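Local structure of acyl-coa oxidase (Arabidopsis thaliana, 1W07) at residues K13-V18 and V596-V601; E19-V24 and K546-Q551; G200-I205 and D252-R257; P273-Y278 and S365-L370. The protein catalyses the FAD-dependent desaturation of medium- and long-chain acyl-CoAs to 2-trans-enoyl-CoAs in the peroxisome, passing the electrons to oxygen to give hydrogen peroxide. The protein carries 1 engineered substitution. All coordinates share one frame; numbering follows the deposited sequence.

How the interactions relate
From the N terminus, residues 13-18 meet 596-601 in interaction 1, which closes the longest loop, and the helix entered next packs on 546-551 in interaction 2, nested just inside it. These two are neighbours, their centres 10 Å apart, with a probable hydrogen bond from D17 N to K546 O joining them; both tie the N-terminal helices to the C-terminal helical region. Interactions 3 and 4 lie within both loops, in series. Interaction 3 closes a short excursion inside the β-domain, and interaction 4 joins the loop between strand 267-269 and helix 278-309 to the turn between helices 328-363 and 370-398. Their centres are 20 Å apart, and R257 touches L276 between them.

Interaction 1: K13-V18 and V596-V601; sequences KAEFDV and VRPNAV
N599 ND2 is held twice, donating to E15 OE1 at 3.1 Å and to the backbone O of Q595. OD1 of the same amide takes one bond, from E15 N at 2.8 Å, with the donor in the carbonyl plane. With N599 CG beside its own backbone N, the amide lies across the E15 side chain at about a right angle. The carboxylate and amide planes are 54° apart, and ND2 comes in from above the carboxylate plane, while OE1 stays close to the plane of the amide. OD1 also sits at the edge of the F16 ring, 3.3 Å from CD2, and the three bonds together should fix the rotation of the amide. On the N-terminal side of both segments, K13 CB rests 3.4 Å from P598 O, and its extended chain carries NZ to 3.4 Å from R597 NH2. That meeting of like charges is presumably tolerated because E10 bridges both residues, through salt bridges to K13 NZ and R597 NH1, while D326 pairs with R597 NE. The contact joins the loop between helices 8-12 and 18-26 to the turn leading into helix 600-605, with F16 and N599 both leaning on Q551 of helix 548-566.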
loop_
_atom_site.group_PDB
_atom_site.type_symbol
_atom_site.label_atom_id
_atom_site.label_comp_id
_atom_site.label_asym_id
_atom_site.label_seq_id
_atom_site.Cartn_x
_atom_site.Cartn_y
_atom_site.Cartn_z
ATOM N N LYS B 13 5.390 21.494 24.103
ATOM C CA LYS B 13 5.075 22.475 23.071
ATOM C C LYS B 13 3.571 22.591 22.846
ATOM O O LYS B 13 3.106 23.538 22.209
ATOM C CB LYS B 13 5.729 22.105 21.746
ATOM C CG LYS B 13 7.223 22.314 21.721
ATOM C CD LYS B 13 7.771 21.824 20.396
ATOM C CE LYS B 13 9.291 21.881 20.340
ATOM N NZ LYS B 13 9.808 21.272 19.074
ATOM N N ALA B 14 2.818 21.626 23.367
ATOM C CA ALA B 14 1.365 21.609 23.198
ATOM C C ALA B 14 0.728 22.922 23.616
ATOM O O ALA B 14 1.069 23.479 24.658
ATOM C CB ALA B 14 0.755 20.457 24.003
ATOM N N GLU B 15 -0.198 23.404 22.791
ATOM C CA GLU B 15 -0.917 24.647 23.057
ATOM C C GLU B 15 -2.364 24.346 23.432
ATOM O O GLU B 15 -3.254 25.169 23.243
ATOM C CB GLU B 15 -0.865 25.559 21.824
ATOM C CG GLU B 15 0.565 25.906 21.431
ATOM C CD GLU B 15 0.652 26.621 20.109
ATOM O OE1 GLU B 15 -0.147 26.293 19.203
ATOM O OE2 GLU B 15 1.541 27.486 19.961
ATOM N N PHE B 16 -2.592 23.152 23.966
ATOM C CA PHE B 16 -3.933 22.741 24.385
ATOM C C PHE B 16 -3.735 21.629 25.422
ATOM O O PHE B 16 -2.681 20.990 25.432
ATOM C CB PHE B 16 -4.729 22.240 23.170
ATOM C CG PHE B 16 -4.259 20.918 22.645
ATOM C CD1 PHE B 16 -4.927 19.746 22.984
ATOM C CD2 PHE B 16 -3.117 20.830 21.846
ATOM C CE1 PHE B 16 -4.468 18.499 22.539
ATOM C CE2 PHE B 16 -2.652 19.590 21.395
ATOM C CZ PHE B 16 -3.331 18.426 21.746
ATOM N N ASP B 17 -4.717 21.419 26.305
ATOM C CA ASP B 17 -4.590 20.379 27.329
ATOM C C ASP B 17 -5.011 19.033 26.764
ATOM O O ASP B 17 -6.188 18.803 26.470
ATOM C CB ASP B 17 -5.418 20.709 28.574
ATOM C CG ASP B 17 -4.767 21.788 29.455
ATOM O OD1 ASP B 17 -3.528 21.793 29.571
ATOM O OD2 ASP B 17 -5.496 22.601 30.047
ATOM N N VAL B 18 -4.023 18.152 26.613
ATOM C CA VAL B 18 -4.219 16.824 26.053
ATOM C C VAL B 18 -5.262 15.981 26.773
ATOM O O VAL B 18 -6.007 15.248 26.127
ATOM C CB VAL B 18 -2.863 16.036 25.994
ATOM C CG1 VAL B 18 -2.291 15.853 27.408
ATOM C CG2 VAL B 18 -3.067 14.679 25.283
ATOM N N VAL B 596 0.002 23.555 13.519
ATOM C CA VAL B 596 -0.219 22.234 14.098
ATOM C C VAL B 596 1.070 21.562 14.543
ATOM O O VAL B 596 1.063 20.756 15.477
ATOM C CB VAL B 596 -0.976 21.328 13.095
ATOM C CG1 VAL B 596 -0.931 19.857 13.539
ATOM C CG2 VAL B 596 -2.407 21.808 12.998
ATOM N N ARG B 597 2.173 21.903 13.881
ATOM C CA ARG B 597 3.485 21.322 14.187
ATOM C C ARG B 597 3.822 21.139 15.666
ATOM O O ARG B 597 4.190 20.040 16.090
ATOM C CB ARG B 597 4.587 22.147 13.516
ATOM C CG ARG B 597 6.015 21.896 14.056
ATOM C CD ARG B 597 6.468 20.464 13.874
ATOM N NE ARG B 597 7.790 20.251 14.470
ATOM C CZ ARG B 597 7.993 19.798 15.704
ATOM N NH1 ARG B 597 6.961 19.493 16.485
ATOM N NH2 ARG B 597 9.228 19.641 16.150
ATOM N N PRO B 598 3.719 22.218 16.470
ATOM C CA PRO B 598 4.035 22.105 17.893
ATOM C C PRO B 598 3.026 21.284 18.683
ATOM O O PRO B 598 3.316 20.803 19.786
ATOM C CB PRO B 598 4.132 23.564 18.345
ATOM C CG PRO B 598 3.130 24.260 17.455
ATOM C CD PRO B 598 3.374 23.608 16.108
ATOM N N ASN B 599 1.846 21.106 18.098
ATOM C CA ASN B 599 0.784 20.337 18.729
ATOM C C ASN B 599 0.716 18.887 18.279
ATOM O O ASN B 599 -0.010 18.101 18.879
ATOM C CB ASN B 599 -0.563 21.001 18.434
ATOM C CG ASN B 599 -0.655 22.376 19.026
ATOM O OD1 ASN B 599 -0.825 22.529 20.233
ATOM N ND2 ASN B 599 -0.518 23.392 18.185
ATOM N N ALA B 600 1.485 18.528 17.248
ATOM C CA ALA B 600 1.447 17.179 16.658
ATOM C C ALA B 600 1.517 16.015 17.633
ATOM O O ALA B 600 0.585 15.208 17.704
ATOM C CB ALA B 600 2.543 17.012 15.583
ATOM N N VAL B 601 2.617 15.908 18.368
ATOM C CA VAL B 601 2.764 14.808 19.295
ATOM C C VAL B 601 1.616 14.718 20.289
ATOM O O VAL B 601 1.100 13.632 20.534
ATOM C CB VAL B 601 4.101 14.892 20.034
ATOM C CG1 VAL B 601 4.150 13.816 21.148
ATOM C CG2 VAL B 601 5.249 14.724 19.032
#

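Interaction 2: E19-V24 and K546-Q551; sequences EDMKIV and KGVKKQ
M21 leaves its helix with CG anti to the backbone N (chi1 -171°), then bends at chi2 and again at chi3, so that the chain turns toward the start of helix 548-566. CB and CG serve as the stalk, and the contact begins at the sulfur: SD lies 3.9 Å from V548 CG1. Beyond it, the methyl CE reaches 3.8 Å from V548 O and touches Q551 CB at 4.1 Å. M21 and V548 thus slide past one another in opposite directions, with the thioether lying along the valine. V548 uses both of its branches. CG1, anti to its backbone N, also meets V24 CG2 tip to tip at 4.0 Å, whereas CG2 sits against D20 CB at 3.8 Å. At this polar end a water spans the gap, donating to D20 OD2 at 2.7 Å and accepting from K546 N at 3.0 Å, so the loop just before the helix is tied to D20 through solvent. G547, at positive phi, takes the N-cap position. Y342 and F346 of helix 328-363 cover M21 and V24 respectively. This is plain apolar packing between helices, and it joins the N-terminal helical region to the C-terminal helices of the acyl-CoA oxidase fold.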
loop_
_atom_site.group_PDB
_atom_site.type_symbol
_atom_site.label_atom_id
_atom_site.label_comp_id
_atom_site.label_asym_id
_atom_site.label_seq_id
_atom_site.Cartn_x
_atom_site.Cartn_y
_atom_site.Cartn_z
ATOM N N GLU B 19 -5.318 16.078 28.097
ATOM C CA GLU B 19 -6.276 15.286 28.847
ATOM C C GLU B 19 -7.718 15.559 28.415
ATOM O O GLU B 19 -8.549 14.644 28.405
ATOM C CB GLU B 19 -6.095 15.507 30.358
ATOM C CG GLU B 19 -4.747 14.978 30.899
ATOM C CD GLU B 19 -4.450 13.514 30.515
ATOM O OE1 GLU B 19 -5.265 12.619 30.824
ATOM O OE2 GLU B 19 -3.388 13.250 29.910
ATOM N N ASP B 20 -8.012 16.798 28.031
ATOM C CA ASP B 20 -9.353 17.177 27.566
ATOM C C ASP B 20 -9.579 16.681 26.140
ATOM O O ASP B 20 -10.688 16.276 25.782
ATOM C CB ASP B 20 -9.526 18.694 27.606
ATOM C CG ASP B 20 -9.645 19.224 29.025
ATOM O OD1 ASP B 20 -10.669 18.924 29.672
ATOM O OD2 ASP B 20 -8.714 19.912 29.490
ATOM N N MET B 21 -8.533 16.712 25.319
ATOM C CA MET B 21 -8.652 16.214 23.951
ATOM C C MET B 21 -8.914 14.710 23.980
ATOM O O MET B 21 -9.565 14.178 23.086
ATOM C CB MET B 21 -7.374 16.487 23.157
ATOM C CG MET B 21 -7.517 16.180 21.670
ATOM S SD MET B 21 -8.777 17.201 20.877
ATOM C CE MET B 21 -7.784 18.589 20.308
ATOM N N LYS B 22 -8.390 14.021 24.996
ATOM C CA LYS B 22 -8.589 12.570 25.122
ATOM C C LYS B 22 -10.069 12.250 25.246
ATOM O O LYS B 22 -10.541 11.244 24.719
ATOM C CB LYS B 22 -7.860 12.009 26.351
ATOM C CG LYS B 22 -6.342 11.925 26.197
ATOM C CD LYS B 22 -5.681 11.302 27.431
ATOM C CE LYS B 22 -4.192 11.074 27.180
ATOM N NZ LYS B 22 -3.507 10.507 28.374
ATOM N N ILE B 23 -10.802 13.100 25.961
ATOM C CA ILE B 23 -12.241 12.905 26.148
ATOM C C ILE B 23 -12.982 13.113 24.827
ATOM O O ILE B 23 -13.959 12.425 24.534
ATOM C CB ILE B 23 -12.800 13.891 27.187
ATOM C CG1 ILE B 23 -12.050 13.715 28.516
ATOM C CG2 ILE B 23 -14.309 13.682 27.351
ATOM C CD1 ILE B 23 -12.116 12.308 29.069
ATOM N N VAL B 24 -12.521 14.077 24.039
ATOM C CA VAL B 24 -13.129 14.355 22.744
ATOM C C VAL B 24 -13.022 13.111 21.854
ATOM O O VAL B 24 -13.997 12.698 21.224
ATOM C CB VAL B 24 -12.409 15.527 22.022
ATOM C CG1 VAL B 24 -12.971 15.699 20.620
ATOM C CG2 VAL B 24 -12.552 16.818 22.824
ATOM N N LYS B 546 -8.733 23.996 27.404
ATOM C CA LYS B 546 -7.874 25.062 26.915
ATOM C C LYS B 546 -7.274 24.718 25.555
ATOM O O LYS B 546 -6.543 23.729 25.424
ATOM C CB LYS B 546 -6.731 25.339 27.895
ATOM C CG LYS B 546 -7.135 25.960 29.209
ATOM C CD LYS B 546 -5.908 26.498 29.931
ATOM C CE LYS B 546 -6.268 27.148 31.254
ATOM N NZ LYS B 546 -6.694 26.138 32.255
ATOM N N GLY B 547 -7.596 25.547 24.563
ATOM C CA GLY B 547 -7.081 25.377 23.219
ATOM C C GLY B 547 -7.535 24.165 22.435
ATOM O O GLY B 547 -7.082 23.940 21.316
ATOM N N VAL B 548 -8.428 23.384 23.018
ATOM C CA VAL B 548 -8.931 22.177 22.375
ATOM C C VAL B 548 -9.669 22.484 21.067
ATOM O O VAL B 548 -9.269 22.024 19.987
ATOM C CB VAL B 548 -9.874 21.412 23.346
ATOM C CG1 VAL B 548 -10.523 20.214 22.664
ATOM C CG2 VAL B 548 -9.074 20.954 24.558
ATOM N N LYS B 549 -10.732 23.280 21.154
ATOM C CA LYS B 549 -11.501 23.599 19.960
ATOM C C LYS B 549 -10.633 24.248 18.885
ATOM O O LYS B 549 -10.832 24.010 17.699
ATOM C CB LYS B 549 -12.694 24.504 20.304
ATOM C CG LYS B 549 -13.488 24.940 19.068
ATOM C CD LYS B 549 -14.762 25.711 19.399
ATOM C CE LYS B 549 -15.884 24.781 19.824
ATOM N NZ LYS B 549 -17.194 25.490 19.849
ATOM N N LYS B 550 -9.667 25.055 19.308
ATOM C CA LYS B 550 -8.776 25.723 18.372
ATOM C C LYS B 550 -7.976 24.713 17.545
ATOM O O LYS B 550 -7.821 24.869 16.324
ATOM C CB LYS B 550 -7.824 26.637 19.141
ATOM C CG LYS B 550 -6.740 27.273 18.298
ATOM C CD LYS B 550 -7.305 28.262 17.290
ATOM C CE LYS B 550 -6.199 28.846 16.430
ATOM N NZ LYS B 550 -5.111 29.388 17.287
ATOM N N GLN B 551 -7.457 23.682 18.203
ATOM C CA GLN B 551 -6.699 22.674 17.475
ATOM C C GLN B 551 -7.611 21.864 16.557
ATOM O O GLN B 551 -7.204 21.499 15.465
ATOM C CB GLN B 551 -5.945 21.765 18.448
ATOM C CG GLN B 551 -4.804 22.477 19.152
ATOM C CD GLN B 551 -3.920 23.225 18.178
ATOM O OE1 GLN B 551 -3.388 22.641 17.233
ATOM N NE2 GLN B 551 -3.762 24.528 18.395
HETATM O O HOH W 1 -8.275 22.512 29.995
#

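Interaction 3: G200-I205 and D252-R257; sequences GIHGFI and DQMLMR
Backbone bonds and apolar side chains tightly hold the end around F204 and I205. I205 N donates to Q253 O at 2.8 Å, nearly straight at 175° and in the carbonyl plane, and L255 N donates to G203 O at 3.0 Å from above that carbonyl's plane. F204 and M254 form a single β-bridge. Their side chains run the same way side by side: M254 CG lies 3.4 Å from F204 CE1, and the sulfur stands 5.0 Å from the ring centroid, an oblique Met-aromatic contact. L255 CD2 meets I205 CD1 at 4.0 Å, and its CB and CG rest against G203 O; a β-carbon on G203 would run into CD1. An alanine for L255 removes CG and both methyls and would probably leave I205 CD1 without this partner and G203 less tightly packed. Toward H202 the contact thins: the one side-chain touch is M254 CE on the imidazole CD2 at 4.0 Å, then a water donates to G203 O and L255 O. H202 ND1 bonds to G200 O and NE2 to Y267. Such a bridge, laid on strand 197-207 by the segment after 247-250, belongs to the middle β-domain typical of the acyl-CoA oxidase fold.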
loop_
_atom_site.group_PDB
_atom_site.type_symbol
_atom_site.label_atom_id
_atom_site.label_comp_id
_atom_site.label_asym_id
_atom_site.label_seq_id
_atom_site.Cartn_x
_atom_site.Cartn_y
_atom_site.Cartn_z
ATOM N N GLY B 200 -34.909 -16.360 -4.649
ATOM C CA GLY B 200 -33.828 -15.491 -4.225
ATOM C C GLY B 200 -33.009 -15.967 -3.040
ATOM O O GLY B 200 -33.245 -17.037 -2.473
ATOM N N ILE B 201 -32.045 -15.139 -2.657
ATOM C CA ILE B 201 -31.135 -15.439 -1.563
ATOM C C ILE B 201 -31.768 -15.301 -0.183
ATOM O O ILE B 201 -32.345 -14.267 0.145
ATOM C CB ILE B 201 -29.895 -14.510 -1.616
ATOM C CG1 ILE B 201 -29.295 -14.518 -3.027
ATOM C CG2 ILE B 201 -28.883 -14.938 -0.566
ATOM C CD1 ILE B 201 -28.822 -15.862 -3.496
ATOM N N HIS B 202 -31.643 -16.352 0.620
ATOM C CA HIS B 202 -32.167 -16.378 1.979
ATOM C C HIS B 202 -31.129 -16.974 2.922
ATOM O O HIS B 202 -30.176 -17.617 2.481
ATOM C CB HIS B 202 -33.448 -17.213 2.050
ATOM C CG HIS B 202 -34.654 -16.528 1.488
ATOM N ND1 HIS B 202 -34.871 -16.394 0.133
ATOM C CD2 HIS B 202 -35.682 -15.891 2.099
ATOM C CE1 HIS B 202 -35.980 -15.703 -0.066
ATOM N NE2 HIS B 202 -36.490 -15.384 1.111
ATOM N N GLY B 203 -31.333 -16.759 4.220
ATOM C CA GLY B 203 -30.420 -17.278 5.225
ATOM C C GLY B 203 -30.942 -18.550 5.878
ATOM O O GLY B 203 -32.118 -18.638 6.240
ATOM N N PHE B 204 -30.053 -19.528 6.034
ATOM C CA PHE B 204 -30.385 -20.817 6.625
ATOM C C PHE B 204 -29.333 -21.221 7.664
ATOM O O PHE B 204 -28.135 -21.080 7.429
ATOM C CB PHE B 204 -30.434 -21.891 5.530
ATOM C CG PHE B 204 -31.418 -21.601 4.428
ATOM C CD1 PHE B 204 -32.674 -22.207 4.422
ATOM C CD2 PHE B 204 -31.096 -20.712 3.398
ATOM C CE1 PHE B 204 -33.594 -21.934 3.407
ATOM C CE2 PHE B 204 -32.009 -20.433 2.382
ATOM C CZ PHE B 204 -33.264 -21.047 2.386
ATOM N N ILE B 205 -29.780 -21.720 8.810
ATOM C CA ILE B 205 -28.854 -22.165 9.852
ATOM C C ILE B 205 -28.462 -23.599 9.547
ATOM O O ILE B 205 -29.322 -24.449 9.332
ATOM C CB ILE B 205 -29.505 -22.106 11.253
ATOM C CG1 ILE B 205 -29.786 -20.651 11.629
ATOM C CG2 ILE B 205 -28.595 -22.781 12.298
ATOM C CD1 ILE B 205 -30.533 -20.482 12.929
ATOM N N ASP B 252 -37.538 -25.591 9.695
ATOM C CA ASP B 252 -37.580 -24.495 10.648
ATOM C C ASP B 252 -36.218 -23.848 10.886
ATOM O O ASP B 252 -36.111 -22.898 11.663
ATOM C CB ASP B 252 -38.177 -24.983 11.971
ATOM C CG ASP B 252 -37.221 -25.849 12.753
ATOM O OD1 ASP B 252 -36.537 -26.701 12.140
ATOM O OD2 ASP B 252 -37.160 -25.690 13.986
ATOM N N GLN B 253 -35.177 -24.352 10.227
ATOM C CA GLN B 253 -33.851 -23.771 10.391
ATOM C C GLN B 253 -33.612 -22.647 9.377
ATOM O O GLN B 253 -32.520 -22.080 9.279
ATOM C CB GLN B 253 -32.766 -24.847 10.300
ATOM C CG GLN B 253 -32.277 -25.307 11.678
ATOM C CD GLN B 253 -31.248 -26.424 11.620
ATOM O OE1 GLN B 253 -30.254 -26.333 10.903
ATOM N NE2 GLN B 253 -31.486 -27.486 12.377
ATOM N N MET B 254 -34.663 -22.323 8.634
ATOM C CA MET B 254 -34.607 -21.240 7.667
ATOM C C MET B 254 -35.040 -19.986 8.411
ATOM O O MET B 254 -36.123 -19.963 8.995
ATOM C CB MET B 254 -35.582 -21.480 6.514
ATOM C CG MET B 254 -35.678 -20.302 5.542
ATOM S SD MET B 254 -37.142 -20.331 4.463
ATOM C CE MET B 254 -37.502 -18.615 4.327
ATOM N N LEU B 255 -34.202 -18.954 8.405
ATOM C CA LEU B 255 -34.549 -17.708 9.085
ATOM C C LEU B 255 -35.835 -17.207 8.439
ATOM O O LEU B 255 -35.842 -16.821 7.272
ATOM C CB LEU B 255 -33.420 -16.684 8.929
ATOM C CG LEU B 255 -32.064 -17.106 9.516
ATOM C CD1 LEU B 255 -31.006 -16.047 9.246
ATOM C CD2 LEU B 255 -32.214 -17.338 11.011
ATOM N N MET B 256 -36.928 -17.223 9.195
ATOM C CA MET B 256 -38.213 -16.801 8.658
ATOM C C MET B 256 -38.875 -15.617 9.359
ATOM O O MET B 256 -39.992 -15.734 9.849
ATOM C CB MET B 256 -39.178 -17.995 8.632
ATOM C CG MET B 256 -38.694 -19.169 7.778
ATOM S SD MET B 256 -39.983 -20.372 7.357
ATOM C CE MET B 256 -39.230 -21.905 7.805
ATOM N N ARG B 257 -38.187 -14.482 9.407
ATOM C CA ARG B 257 -38.756 -13.295 10.030
ATOM C C ARG B 257 -39.500 -12.481 8.983
ATOM O O ARG B 257 -40.549 -11.896 9.263
ATOM C CB ARG B 257 -37.675 -12.410 10.637
ATOM C CG ARG B 257 -38.237 -11.145 11.262
ATOM C CD ARG B 257 -37.149 -10.115 11.532
ATOM N NE ARG B 257 -37.707 -8.869 12.054
ATOM C CZ ARG B 257 -37.021 -7.738 12.212
ATOM N NH1 ARG B 257 -35.732 -7.677 11.893
ATOM N NH2 ARG B 257 -37.629 -6.655 12.677
HETATM O O HOH W 2 -34.088 -16.887 5.213
#

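Interaction 4: P273-Y278 and S365-L370; sequences PKQLVY and SDFATL
Q275 and F367 cross at about a right angle, the glutamine lying over one face of the ring. Its chain bends at chi2 (99°), which lays the amide above the rim, with CD 3.5 Å above the ring plane and the amide and ring planes 34° apart. NE2 comes closest, 3.1 Å from F367 CD1. Q275 CB stands almost straight over the ring centre, 4.1 Å from the centroid and 13° off the normal, a CH-π contact. The opposite face is covered by S365 O, over the ring centre, so the phenyl is held between its own turn and the glutamine. P273 comes at the far end of the ring, where its CB lies 3.6 Å from F367 CZ.

Each segment contains a turn. Residues 273-276 make a type I β-turn, and 365-370 joins two long helices: S365, at positive phi, is the C′ residue of a Schellman motif ending helix 328-363, and D366 OD1 then accepts from A368 N in an Asx turn. These helices belong to the α-helical bundle of the oxidase fold, while the other segment runs from the β-domain into helix 278-309.

An alanine at F367 takes away the ring that Q275 and P273 pack on, and would probably leave the two segments more loosely joined. Deeper in, L370 CD2 fills the angle between Q275 and Y278: it touches Q275 CG at 3.6 Å and, at the edge of the tyrosine ring near its plane, Y278 CD2 at 3.7 Å. L370 CG is anti to the backbone N, and its side chain crosses both partners at about a right angle. The Y278 ring also meets H374 of helix 370-398.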
loop_
_atom_site.group_PDB
_atom_site.type_symbol
_atom_site.label_atom_id
_atom_site.label_comp_id
_atom_site.label_asym_id
_atom_site.label_seq_id
_atom_site.Cartn_x
_atom_site.Cartn_y
_atom_site.Cartn_z
ATOM N N PRO B 273 -42.074 -5.603 7.374
ATOM C CA PRO B 273 -41.481 -4.922 6.223
ATOM C C PRO B 273 -40.068 -5.430 5.934
ATOM O O PRO B 273 -39.253 -5.580 6.847
ATOM C CB PRO B 273 -41.497 -3.454 6.645
ATOM C CG PRO B 273 -42.713 -3.377 7.528
ATOM C CD PRO B 273 -42.567 -4.625 8.365
ATOM N N LYS B 274 -39.792 -5.699 4.664
ATOM C CA LYS B 274 -38.484 -6.186 4.245
ATOM C C LYS B 274 -37.383 -5.196 4.626
ATOM O O LYS B 274 -36.269 -5.598 4.980
ATOM C CB LYS B 274 -38.482 -6.416 2.740
ATOM N N GLN B 275 -37.697 -3.905 4.556
ATOM C CA GLN B 275 -36.730 -2.866 4.888
ATOM C C GLN B 275 -36.215 -2.946 6.325
ATOM O O GLN B 275 -35.245 -2.272 6.670
ATOM C CB GLN B 275 -37.331 -1.477 4.635
ATOM C CG GLN B 275 -37.773 -1.244 3.199
ATOM C CD GLN B 275 -39.266 -1.429 3.005
ATOM O OE1 GLN B 275 -39.863 -2.379 3.520
ATOM N NE2 GLN B 275 -39.876 -0.532 2.241
ATOM N N LEU B 276 -36.856 -3.756 7.162
ATOM C CA LEU B 276 -36.424 -3.897 8.551
ATOM C C LEU B 276 -35.265 -4.875 8.697
ATOM O O LEU B 276 -35.182 -5.617 9.679
ATOM C CB LEU B 276 -37.589 -4.339 9.443
ATOM C CG LEU B 276 -38.602 -3.225 9.756
ATOM C CD1 LEU B 276 -39.798 -3.791 10.507
ATOM C CD2 LEU B 276 -37.911 -2.147 10.575
ATOM N N VAL B 277 -34.377 -4.880 7.708
ATOM C CA VAL B 277 -33.193 -5.738 7.716
ATOM C C VAL B 277 -31.992 -4.860 7.389
ATOM O O VAL B 277 -30.875 -5.118 7.843
ATOM C CB VAL B 277 -33.302 -6.884 6.678
ATOM C CG1 VAL B 277 -31.917 -7.354 6.250
ATOM C CG2 VAL B 277 -34.054 -8.053 7.291
ATOM N N TYR B 278 -32.233 -3.814 6.605
ATOM C CA TYR B 278 -31.174 -2.888 6.234
ATOM C C TYR B 278 -30.645 -2.205 7.493
ATOM O O TYR B 278 -29.586 -1.577 7.472
ATOM C CB TYR B 278 -31.703 -1.826 5.267
ATOM C CG TYR B 278 -32.303 -2.371 3.986
ATOM C CD1 TYR B 278 -31.679 -3.401 3.280
ATOM C CD2 TYR B 278 -33.472 -1.825 3.454
ATOM C CE1 TYR B 278 -32.209 -3.875 2.073
ATOM C CE2 TYR B 278 -34.009 -2.291 2.251
ATOM C CZ TYR B 278 -33.369 -3.316 1.566
ATOM O OH TYR B 278 -33.893 -3.783 0.377
ATOM N N SER B 365 -42.281 1.988 10.344
ATOM C CA SER B 365 -42.518 1.839 8.913
ATOM C C SER B 365 -42.311 3.139 8.145
ATOM O O SER B 365 -42.936 3.365 7.108
ATOM C CB SER B 365 -43.928 1.305 8.660
ATOM O OG SER B 365 -44.024 -0.047 9.067
ATOM N N ASP B 366 -41.430 3.987 8.665
ATOM C CA ASP B 366 -41.108 5.261 8.029
ATOM C C ASP B 366 -39.795 5.097 7.267
ATOM O O ASP B 366 -38.714 5.311 7.817
ATOM C CB ASP B 366 -40.981 6.360 9.088
ATOM C CG ASP B 366 -40.386 7.635 8.539
ATOM O OD1 ASP B 366 -40.519 7.884 7.318
ATOM O OD2 ASP B 366 -39.790 8.398 9.333
ATOM N N PHE B 367 -39.909 4.711 5.999
ATOM C CA PHE B 367 -38.755 4.483 5.142
ATOM C C PHE B 367 -38.444 5.679 4.245
ATOM O O PHE B 367 -37.795 5.533 3.211
ATOM C CB PHE B 367 -39.006 3.252 4.267
ATOM C CG PHE B 367 -39.703 2.131 4.982
ATOM C CD1 PHE B 367 -40.802 1.501 4.397
ATOM C CD2 PHE B 367 -39.282 1.713 6.245
ATOM C CE1 PHE B 367 -41.476 0.476 5.058
ATOM C CE2 PHE B 367 -39.953 0.682 6.921
ATOM C CZ PHE B 367 -41.054 0.065 6.322
ATOM N N ALA B 368 -38.903 6.859 4.646
ATOM C CA ALA B 368 -38.680 8.077 3.871
ATOM C C ALA B 368 -37.201 8.428 3.679
ATOM O O ALA B 368 -36.796 8.885 2.605
ATOM C CB ALA B 368 -39.402 9.241 4.532
ATOM N N THR B 369 -36.394 8.216 4.715
ATOM C CA THR B 369 -34.970 8.536 4.634
ATOM C C THR B 369 -34.071 7.336 4.350
ATOM O O THR B 369 -32.848 7.469 4.352
ATOM C CB THR B 369 -34.481 9.184 5.933
ATOM O OG1 THR B 369 -34.543 8.222 6.995
ATOM C CG2 THR B 369 -35.335 10.396 6.273
ATOM N N LEU B 370 -34.672 6.177 4.107
ATOM C CA LEU B 370 -33.906 4.967 3.838
ATOM C C LEU B 370 -32.937 5.108 2.656
ATOM O O LEU B 370 -31.767 4.730 2.755
ATOM C CB LEU B 370 -34.856 3.794 3.592
ATOM C CG LEU B 370 -34.210 2.407 3.546
ATOM C CD1 LEU B 370 -33.430 2.166 4.842
ATOM C CD2 LEU B 370 -35.288 1.343 3.339
#